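Local coordinates for protein cephalosporin hydroxylase CMCI (Streptomyces clavuligerus, PDB 2BM8) that takes part in cephamycin biosynthesis, probably in hydroxylating the cephalosporin nucleus, and has a Rossmann-like fold related to that of methyltransferases, at residues B[98-101]-B[102-106]. The protein carries 3 engineered substitutions. Sequence-based numbering, arbitrary orientation.
Sequences WFRD and LTKIM
Leu102 reaches back one helical turn to Trp98 and lays its CD2 methyl over one face of the indole, a CH-pi contact with CD2 3.6 Å from the centroid of the six-membered ring. Both side chains leave the helix with CG anti to the backbone N (chi1 -178° for Trp98), so they run alongside each other off the same flank of the helix. Trp58 meets the indole edge-to-face, and Trp58 of the second subunit packs on Leu102. Replacing Trp98 by an alanine is likely to leave the Leu102 methyl without its aromatic platform and Trp58 without its edge-to-face partner.

Leu102 N to Trp98 O (2.9 Å) and Lys104 N to Arg100 O (3.0 Å) are regular i to i+4 links. Thr103 OG1 sits 2.7 Å from Phe99 O and 2.8 Å from Arg100 O, two carbonyls within reach of one proton.

Asp101 OD1 lies at the edge of the Arg100 guanidinium, in its plane, 3.0 Å from NE in a salt bridge; NE reaches it from the anti side, 27° out of the carboxylate plane. OD2 has a salt bridge to Arg59 and a hydrogen bond from Trp58 NE1. Lys104 NZ lies 4.5 Å from Arg100 NE, but Glu130 forms a salt bridge with Lys104 and Asp128 with Arg100, so the two cations can probably coexist on this crossover helix between strands 84-88 and 111-116.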
# COMPACT_ATOMS: atom_id res chain seq x y z
N TRP B 98 24.48 24.97 -7.49
CA TRP B 98 24.14 23.83 -8.33
C TRP B 98 23.71 24.31 -9.71
O TRP B 98 24.24 23.84 -10.71
CB TRP B 98 23.04 22.98 -7.68
CG TRP B 98 22.67 21.77 -8.48
CD1 TRP B 98 23.39 20.63 -8.60
CD2 TRP B 98 21.52 21.60 -9.29
NE1 TRP B 98 22.75 19.74 -9.42
CE2 TRP B 98 21.59 20.32 -9.87
CE3 TRP B 98 20.41 22.39 -9.58
CZ2 TRP B 98 20.63 19.83 -10.72
CZ3 TRP B 98 19.44 21.90 -10.42
CH2 TRP B 98 19.56 20.63 -10.99
N PHE B 99 22.80 25.26 -9.76
CA PHE B 99 22.34 25.82 -11.04
C PHE B 99 23.49 26.42 -11.83
O PHE B 99 23.57 26.24 -13.05
CB PHE B 99 21.29 26.92 -10.82
CG PHE B 99 19.89 26.41 -10.66
CD1 PHE B 99 19.14 26.77 -9.55
CD2 PHE B 99 19.32 25.59 -11.61
CE1 PHE B 99 17.85 26.31 -9.39
CE2 PHE B 99 18.02 25.13 -11.46
CZ PHE B 99 17.29 25.49 -10.35
N ARG B 100 24.37 27.14 -11.14
CA ARG B 100 25.57 27.72 -11.73
C ARG B 100 26.49 26.64 -12.28
O ARG B 100 26.88 26.69 -13.43
CB ARG B 100 26.33 28.56 -10.70
CG ARG B 100 27.42 29.42 -11.31
CD ARG B 100 28.82 28.76 -11.37
NE ARG B 100 29.17 28.05 -10.13
CZ ARG B 100 29.52 28.65 -9.00
NH1 ARG B 100 29.58 29.97 -8.91
NH2 ARG B 100 29.80 27.93 -7.93
N ASP B 101 26.84 25.68 -11.45
CA ASP B 101 27.70 24.57 -11.88
C ASP B 101 27.13 23.89 -13.11
O ASP B 101 27.83 23.68 -14.07
CB ASP B 101 27.83 23.54 -10.77
CG ASP B 101 28.73 23.99 -9.66
OD1 ASP B 101 29.34 25.06 -9.73
OD2 ASP B 101 28.87 23.31 -8.64
N LEU B 102 25.84 23.59 -13.06
CA LEU B 102 25.19 22.78 -14.08
C LEU B 102 25.11 23.50 -15.41
O LEU B 102 25.25 22.90 -16.47
CB LEU B 102 23.79 22.40 -13.61
CG LEU B 102 23.14 21.18 -14.25
CD1 LEU B 102 24.13 20.05 -14.46
CD2 LEU B 102 22.01 20.73 -13.37
N THR B 103 24.88 24.81 -15.35
CA THR B 103 24.89 25.63 -16.54
C THR B 103 26.32 25.76 -17.13
O THR B 103 26.46 25.83 -18.34
CB THR B 103 24.27 27.03 -16.26
OG1 THR B 103 24.81 27.61 -15.07
CG2 THR B 103 22.78 26.92 -15.97
N LYS B 104 27.35 25.79 -16.29
CA LYS B 104 28.74 25.85 -16.77
C LYS B 104 29.14 24.59 -17.51
O LYS B 104 29.75 24.66 -18.58
CB LYS B 104 29.73 26.09 -15.63
CG LYS B 104 29.66 27.46 -14.98
CD LYS B 104 30.43 28.52 -15.76
CE LYS B 104 30.38 29.88 -15.05
NZ LYS B 104 31.16 29.87 -13.76
N ILE B 105 28.79 23.44 -16.95
CA ILE B 105 29.13 22.16 -17.54
C ILE B 105 28.44 22.02 -18.89
O ILE B 105 29.00 21.42 -19.80
CB ILE B 105 28.70 21.01 -16.62
CG1 ILE B 105 29.33 21.17 -15.24
CG2 ILE B 105 29.13 19.64 -17.16
CD1 ILE B 105 28.35 20.84 -14.17
N MET B 106 27.24 22.58 -19.00
CA MET B 106 26.44 22.58 -20.23
C MET B 106 26.92 23.58 -21.30
O MET B 106 26.52 23.46 -22.45
CB MET B 106 24.98 22.89 -19.91
CG MET B 106 24.28 21.74 -19.22
SD MET B 106 22.59 22.10 -18.78
CE MET B 106 22.06 20.52 -18.21